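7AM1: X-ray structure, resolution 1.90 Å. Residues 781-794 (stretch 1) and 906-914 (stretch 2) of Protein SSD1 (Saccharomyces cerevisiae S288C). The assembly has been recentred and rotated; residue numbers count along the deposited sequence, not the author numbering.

Stretch 1 781-794: HWQPGVDSATFIPA
Stretch 2 (906-914) VRALNPFMK

The contact between residues 781-794 and 906-914 buries 678 Å², both sides summed, and the three largest shares, 272 Å² together, belong to Trp782 (100 Å² covered), Arg907 (90 Å²) and Asn910 (82 Å²). Trp782, Ser788, Asn910 and Pro911 are buried, whereas Gly785 is exposed. Both stretches enter as the ends of strands, 781-782 and 906-908, and continue as loops. CA-CA distances are 3.9 Å for Gly785-Met913, 5.1 Å for Pro784-Phe912 and 5.6 Å for Ser788-Asn910; the pairs follow no single direction, because both chains turn here. A type II turn spans Gln783 to Val786 and a type I turn Asn910 to Met913.

Trp782 (phi/psi -82/152) points its CA-to-CB bond toward stretch 2, and chi1 -72° (m) with chi2 90° presents one indole face to Asn910 and Pro911. Asn910 CA lies 3.7 Å from the centroid of the Trp782 six-membered ring, 11° off the normal; Pro911 CD lies 3.7 Å from that of the Trp782 five-membered ring, 20° off. Two consecutive residues thus cover the fused rings, and the proline offers a CH group where an ordinary residue would have an amide NH. Trp782 CZ2 also meets Ala908 CB at 3.9 Å. The Phe912 ring (chi1 -58°, m; chi2 -84°) lies obliquely to the indole, with planes at 50° and its centroid 5.9 Å from that of the Trp782 five-membered ring; Phe912 CD2 is 3.9 Å from Trp782 CB.

Asn910 (phi/psi -75/110, chi1 -175°, t, chi2 -13°) uses both ends of its amide. Asn910 ND2 donates to Gln783 O at 3.0 Å (149°) and to Val786 O at 2.6 Å (152°), joining the first and last carbonyls of the type II turn. Asn910 OD1 accepts from Phe912 N at 2.8 Å, within its own turn. A carboxylate could not supply the two donated protons. At the type II turn's third position, Gly785 (phi/psi 80/-1) has the positive phi that favours glycine, and Gly785 N donates to Phe912 O at 2.6 Å (158°).

Farther along, Ser788 (phi/psi -63/-30) points toward stretch 2; with chi1 -63° (m), Ser788 OG donates to Ala908 O at 2.9 Å. Water 1 bridges the backbones, accepting from Ser788 N at 3.0 Å and Asn910 N at 2.9 Å. Asp787 (chi1 -169°, t) accepts through OD1 from Ala789 N at 2.9 Å, a bond within stretch 1. The Met913 side chain (p, t, m) brings CE to 3.6 Å from Asp787 OD2.

Arg907 (phi/psi -139/144) extends toward stretch 1 with chi1 -62° (m), chi2 162° (t), chi3 146° (off) and chi4 -162°. Its guanidinium straddles Phe791 O, which lies at its edge near the plane: Arg907 NH1 and NH2 donate to Phe791 O at 3.0 and 3.1 Å, both bonds weak, at 135° and 134°. Arg907 NH1 also approaches Ser788 O at 2.9 Å, while Arg907 NH2 is 3.7 Å from Pro793 CD. A planar group with several donors suits this carbonyl-lined loop.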

ATOM      1  N   HIS A 781     -11.123  33.624  -3.522  1.00 44.76           N
ATOM      2  CA  HIS A 781     -11.546  34.945  -3.058  1.00 45.55           C
ATOM      3  C   HIS A 781     -11.984  34.781  -1.608  1.00 45.07           C
ATOM      4  O   HIS A 781     -13.080  34.289  -1.327  1.00 46.32           O
ATOM      5  CB  HIS A 781     -12.655  35.511  -3.936  1.00 46.93           C
ATOM      6  CG  HIS A 781     -12.207  35.834  -5.329  1.00 48.58           C
ATOM      7  ND1 HIS A 781     -12.634  36.952  -6.012  1.00 50.13           N
ATOM      8  CD2 HIS A 781     -11.370  35.179  -6.168  1.00 48.76           C
ATOM      9  CE1 HIS A 781     -12.077  36.973  -7.210  1.00 51.10           C
ATOM     10  NE2 HIS A 781     -11.306  35.908  -7.330  1.00 50.03           N
ATOM     11  N   TRP A 782     -11.117  35.190  -0.688  1.00 42.79           N
ATOM     12  CA  TRP A 782     -11.341  34.932   0.722  1.00 42.35           C
ATOM     13  C   TRP A 782     -12.280  35.954   1.346  1.00 42.95           C
ATOM     14  O   TRP A 782     -12.352  37.112   0.922  1.00 44.31           O
ATOM     15  CB  TRP A 782     -10.020  34.962   1.487  1.00 42.17           C
ATOM     16  CG  TRP A 782      -9.124  33.788   1.247  1.00 40.54           C
ATOM     17  CD1 TRP A 782      -8.155  33.667   0.288  1.00 39.72           C
ATOM     18  CD2 TRP A 782      -9.111  32.566   1.986  1.00 38.75           C
ATOM     19  NE1 TRP A 782      -7.537  32.446   0.395  1.00 38.65           N
ATOM     20  CE2 TRP A 782      -8.109  31.749   1.428  1.00 38.53           C
ATOM     21  CE3 TRP A 782      -9.849  32.083   3.070  1.00 37.99           C
ATOM     22  CZ2 TRP A 782      -7.830  30.479   1.915  1.00 38.39           C
ATOM     23  CZ3 TRP A 782      -9.569  30.825   3.551  1.00 37.06           C
ATOM     24  CH2 TRP A 782      -8.570  30.035   2.976  1.00 37.65           C
ATOM     25  N   GLN A 783     -12.981  35.516   2.385  1.00 42.57           N
ATOM     26  CA  GLN A 783     -13.655  36.440   3.285  1.00 45.67           C
ATOM     27  C   GLN A 783     -12.613  37.060   4.206  1.00 45.31           C
ATOM     28  O   GLN A 783     -11.995  36.335   4.995  1.00 42.82           O
ATOM     29  CB  GLN A 783     -14.704  35.722   4.121  1.00 47.81           C
ATOM     30  CG  GLN A 783     -15.787  35.021   3.340  1.00 50.04           C
ATOM     31  CD  GLN A 783     -16.723  34.253   4.249  1.00 52.19           C
ATOM     32  OE1 GLN A 783     -16.876  34.589   5.426  1.00 54.27           O
ATOM     33  NE2 GLN A 783     -17.329  33.195   3.720  1.00 51.74           N
ATOM     34  N   PRO A 784     -12.376  38.369   4.140  1.00 47.86           N
ATOM     35  CA  PRO A 784     -11.319  38.952   4.975  1.00 49.27           C
ATOM     36  C   PRO A 784     -11.610  38.748   6.455  1.00 50.94           C
ATOM     37  O   PRO A 784     -12.757  38.838   6.900  1.00 51.93           O
ATOM     38  CB  PRO A 784     -11.334  40.436   4.587  1.00 50.37           C
ATOM     39  CG  PRO A 784     -12.702  40.680   4.049  1.00 50.76           C
ATOM     40  CD  PRO A 784     -13.094  39.398   3.364  1.00 49.41           C
ATOM     41  N   GLY A 785     -10.558  38.437   7.208  1.00 52.32           N
ATOM     42  CA  GLY A 785     -10.633  38.370   8.652  1.00 53.59           C
ATOM     43  C   GLY A 785     -11.223  37.103   9.233  1.00 53.51           C
ATOM     44  O   GLY A 785     -11.294  36.988  10.463  1.00 56.40           O
ATOM     45  N   VAL A 786     -11.658  36.155   8.408  1.00 48.38           N
ATOM     46  CA  VAL A 786     -12.283  34.924   8.885  1.00 45.22           C
ATOM     47  C   VAL A 786     -11.228  33.825   8.945  1.00 43.36           C
ATOM     48  O   VAL A 786     -10.685  33.414   7.913  1.00 43.73           O
ATOM     49  CB  VAL A 786     -13.467  34.516   7.991  1.00 43.62           C
ATOM     50  CG1 VAL A 786     -14.131  33.250   8.520  1.00 42.36           C
ATOM     51  CG2 VAL A 786     -14.477  35.657   7.910  1.00 44.96           C
ATOM     52  N   ASP A 787     -10.953  33.333  10.150  1.00 41.90           N
ATOM     53  CA  ASP A 787      -9.918  32.324  10.347  1.00 40.62           C
ATOM     54  C   ASP A 787     -10.415  30.966   9.854  1.00 38.11           C
ATOM     55  O   ASP A 787     -11.470  30.488  10.288  1.00 36.90           O
ATOM     56  CB  ASP A 787      -9.530  32.258  11.823  1.00 41.46           C
ATOM     57  CG  ASP A 787      -8.277  31.425  12.071  1.00 41.83           C
ATOM     58  OD1 ASP A 787      -7.785  30.762  11.133  1.00 41.54           O
ATOM     59  OD2 ASP A 787      -7.785  31.435  13.219  1.00 42.37           O
ATOM     60  N   SER A 788      -9.656  30.359   8.931  1.00 37.47           N
ATOM     61  CA  SER A 788      -9.987  29.028   8.433  1.00 38.49           C
ATOM     62  C   SER A 788      -9.919  27.990   9.540  1.00 39.56           C
ATOM     63  O   SER A 788     -10.613  26.968   9.481  1.00 40.20           O
ATOM     64  CB  SER A 788      -9.021  28.612   7.316  1.00 40.19           C
ATOM     65  OG  SER A 788      -9.110  29.469   6.197  1.00 42.76           O
ATOM     66  N   ALA A 789      -9.052  28.210  10.531  1.00 39.54           N
ATOM     67  CA  ALA A 789      -8.860  27.221  11.583  1.00 40.51           C
ATOM     68  C   ALA A 789     -10.134  27.009  12.384  1.00 41.89           C
ATOM     69  O   ALA A 789     -10.357  25.922  12.914  1.00 42.10           O
ATOM     70  CB  ALA A 789      -7.713  27.643  12.501  1.00 41.79           C
ATOM     71  N   THR A 790     -10.973  28.031  12.494  1.00 43.40           N
ATOM     72  CA  THR A 790     -12.169  27.956  13.323  1.00 43.88           C
ATOM     73  C   THR A 790     -13.446  28.078  12.502  1.00 45.04           C
ATOM     74  O   THR A 790     -14.538  28.140  13.078  1.00 46.65           O
ATOM     75  CB  THR A 790     -12.121  29.043  14.401  1.00 42.37           C
ATOM     76  OG1 THR A 790     -11.984  30.323  13.774  1.00 42.64           O
ATOM     77  CG2 THR A 790     -10.939  28.820  15.344  1.00 40.87           C
ATOM     78  N   PHE A 791     -13.344  28.121  11.177  1.00 43.83           N
ATOM     79  CA  PHE A 791     -14.519  28.340  10.346  1.00 43.98           C
ATOM     80  C   PHE A 791     -15.383  27.087  10.293  1.00 43.32           C
ATOM     81  O   PHE A 791     -14.882  25.978  10.083  1.00 42.02           O
ATOM     82  CB  PHE A 791     -14.102  28.752   8.935  1.00 43.74           C
ATOM     83  CG  PHE A 791     -15.254  28.912   7.986  1.00 44.14           C
ATOM     84  CD1 PHE A 791     -16.129  29.981   8.113  1.00 44.11           C
ATOM     85  CD2 PHE A 791     -15.451  28.006   6.957  1.00 44.62           C
ATOM     86  CE1 PHE A 791     -17.184  30.136   7.238  1.00 44.58           C
ATOM     87  CE2 PHE A 791     -16.505  28.155   6.079  1.00 44.86           C
ATOM     88  CZ  PHE A 791     -17.373  29.222   6.218  1.00 44.82           C
ATOM     89  N   ILE A 792     -16.684  27.265  10.480  1.00 43.61           N
ATOM     90  CA  ILE A 792     -17.650  26.179  10.375  1.00 43.82           C
ATOM     91  C   ILE A 792     -18.558  26.483   9.186  1.00 42.61           C
ATOM     92  O   ILE A 792     -19.388  27.402   9.265  1.00 42.89           O
ATOM     93  CB  ILE A 792     -18.462  26.012  11.668  1.00 46.48           C
ATOM     94  CG1 ILE A 792     -17.541  25.585  12.814  1.00 48.39           C
ATOM     95  CG2 ILE A 792     -19.595  25.011  11.460  1.00 47.12           C
ATOM     96  CD1 ILE A 792     -18.139  25.791  14.189  1.00 51.04           C
ATOM     97  N   PRO A 793     -18.434  25.766   8.070  1.00 42.81           N
ATOM     98  CA  PRO A 793     -19.332  26.014   6.937  1.00 45.01           C
ATOM     99  C   PRO A 793     -20.785  25.900   7.371  1.00 47.54           C
ATOM    100  O   PRO A 793     -21.149  25.020   8.153  1.00 47.81           O
ATOM    101  CB  PRO A 793     -18.950  24.919   5.931  1.00 44.26           C
ATOM    102  CG  PRO A 793     -17.584  24.528   6.296  1.00 42.50           C
ATOM    103  CD  PRO A 793     -17.483  24.678   7.783  1.00 41.65           C
ATOM    104  N   ALA A 794     -21.624  26.783   6.828  1.00 51.30           N
ATOM    105  CA  ALA A 794     -23.027  26.811   7.227  1.00 54.16           C
ATOM    106  C   ALA A 794     -23.698  25.461   7.013  1.00 54.77           C
ATOM    107  O   ALA A 794     -24.507  25.023   7.840  1.00 55.65           O
ATOM    108  CB  ALA A 794     -23.768  27.903   6.454  1.00 56.54           C
ATOM    109  N   VAL A 906      -7.638  18.623   5.604  1.00 32.75           N
ATOM    110  CA  VAL A 906      -6.742  19.757   5.437  1.00 34.24           C
ATOM    111  C   VAL A 906      -7.545  20.977   5.015  1.00 35.22           C
ATOM    112  O   VAL A 906      -8.566  20.871   4.327  1.00 35.76           O
ATOM    113  CB  VAL A 906      -5.630  19.475   4.401  1.00 33.97           C
ATOM    114  CG1 VAL A 906      -4.656  18.457   4.941  1.00 33.47           C
ATOM    115  CG2 VAL A 906      -6.233  19.014   3.081  1.00 34.14           C
ATOM    116  N   ARG A 907      -7.070  22.144   5.444  1.00 34.84           N
ATOM    117  CA  ARG A 907      -7.632  23.429   5.063  1.00 35.76           C
ATOM    118  C   ARG A 907      -6.499  24.408   4.797  1.00 35.93           C
ATOM    119  O   ARG A 907      -5.460  24.363   5.462  1.00 36.73           O
ATOM    120  CB  ARG A 907      -8.560  23.982   6.149  1.00 38.02           C
ATOM    121  CG  ARG A 907      -9.765  23.109   6.432  1.00 41.05           C
ATOM    122  CD  ARG A 907     -10.394  23.446   7.766  1.00 46.48           C
ATOM    123  NE  ARG A 907     -11.840  23.263   7.718  1.00 52.76           N
ATOM    124  CZ  ARG A 907     -12.696  23.782   8.592  1.00 58.53           C
ATOM    125  NH1 ARG A 907     -12.264  24.531   9.604  1.00 60.08           N
ATOM    126  NH2 ARG A 907     -13.994  23.559   8.444  1.00 60.67           N
ATOM    127  N   ALA A 908      -6.703  25.283   3.817  1.00 36.68           N
ATOM    128  CA  ALA A 908      -5.770  26.376   3.591  1.00 38.03           C
ATOM    129  C   ALA A 908      -5.932  27.433   4.671  1.00 38.38           C
ATOM    130  O   ALA A 908      -7.048  27.767   5.078  1.00 36.28           O
ATOM    131  CB  ALA A 908      -5.995  27.013   2.219  1.00 39.25           C
ATOM    132  N   LEU A 909      -4.799  27.946   5.139  1.00 40.42           N
ATOM    133  CA  LEU A 909      -4.783  29.109   6.013  1.00 41.33           C
ATOM    134  C   LEU A 909      -5.319  30.312   5.248  1.00 41.51           C
ATOM    135  O   LEU A 909      -4.972  30.527   4.084  1.00 42.19           O
ATOM    136  CB  LEU A 909      -3.353  29.365   6.495  1.00 41.90           C
ATOM    137  CG  LEU A 909      -3.103  30.471   7.521  1.00 44.00           C
ATOM    138  CD1 LEU A 909      -3.664  30.073   8.875  1.00 44.56           C
ATOM    139  CD2 LEU A 909      -1.616  30.800   7.632  1.00 44.39           C
ATOM    140  N   ASN A 910      -6.199  31.074   5.884  1.00 40.17           N
ATOM    141  CA  ASN A 910      -6.680  32.309   5.279  1.00 40.76           C
ATOM    142  C   ASN A 910      -5.596  33.376   5.374  1.00 41.40           C
ATOM    143  O   ASN A 910      -5.325  33.890   6.468  1.00 40.38           O
ATOM    144  CB  ASN A 910      -7.962  32.788   5.964  1.00 41.59           C
ATOM    145  CG  ASN A 910      -8.562  34.014   5.294  1.00 43.20           C
ATOM    146  OD1 ASN A 910      -7.922  34.660   4.465  1.00 44.15           O
ATOM    147  ND2 ASN A 910      -9.791  34.350   5.665  1.00 43.01           N
ATOM    148  N   PRO A 911      -4.976  33.768   4.257  1.00 44.14           N
ATOM    149  CA  PRO A 911      -3.925  34.791   4.341  1.00 46.44           C
ATOM    150  C   PRO A 911      -4.464  36.172   4.657  1.00 47.13           C
ATOM    151  O   PRO A 911      -3.665  37.064   4.972  1.00 48.54           O
ATOM    152  CB  PRO A 911      -3.274  34.743   2.954  1.00 48.60           C
ATOM    153  CG  PRO A 911      -4.347  34.278   2.055  1.00 48.75           C
ATOM    154  CD  PRO A 911      -5.245  33.370   2.863  1.00 46.28           C
ATOM    155  N   PHE A 912      -5.778  36.392   4.568  1.00 46.35           N
ATOM    156  CA  PHE A 912      -6.364  37.681   4.909  1.00 49.72           C
ATOM    157  C   PHE A 912      -7.060  37.657   6.265  1.00 54.01           C
ATOM    158  O   PHE A 912      -8.068  38.346   6.462  1.00 52.36           O
ATOM    159  CB  PHE A 912      -7.350  38.111   3.825  1.00 48.03           C
ATOM    160  CG  PHE A 912      -6.740  38.203   2.467  1.00 46.80           C
ATOM    161  CD1 PHE A 912      -6.060  39.344   2.075  1.00 47.68           C
ATOM    162  CD2 PHE A 912      -6.838  37.147   1.581  1.00 44.43           C
ATOM    163  CE1 PHE A 912      -5.493  39.428   0.820  1.00 47.77           C
ATOM    164  CE2 PHE A 912      -6.276  37.226   0.327  1.00 44.73           C
ATOM    165  CZ  PHE A 912      -5.602  38.368  -0.054  1.00 46.35           C
ATOM    166  N   MET A 913      -6.525  36.891   7.209  1.00 61.33           N
ATOM    167  CA  MET A 913      -6.976  36.909   8.590  1.00 69.83           C
ATOM    168  C   MET A 913      -6.241  38.013   9.344  1.00 79.77           C
ATOM    169  O   MET A 913      -5.140  38.421   8.967  1.00 74.99           O
ATOM    170  CB  MET A 913      -6.738  35.556   9.259  1.00 67.02           C
ATOM    171  CG  MET A 913      -5.274  35.138   9.318  1.00 66.73           C
ATOM    172  SD  MET A 913      -5.033  33.532  10.102  1.00 65.11           S
ATOM    173  CE  MET A 913      -5.664  33.899  11.746  1.00 66.29           C
ATOM    174  N   LYS A 914      -6.852  38.480  10.427  1.00 99.11           N
ATOM    175  CA  LYS A 914      -6.243  39.515  11.259  1.00107.01           C
ATOM    176  C   LYS A 914      -5.279  38.925  12.285  1.00110.17           C
ATOM    177  O   LYS A 914      -5.589  37.937  12.951  1.00110.01           O
ATOM    178  CB  LYS A 914      -7.326  40.330  11.972  1.00110.84           C
TER
HETATM  179  O   HOH W   1      -6.886  31.405   8.704  1.00 40.43           O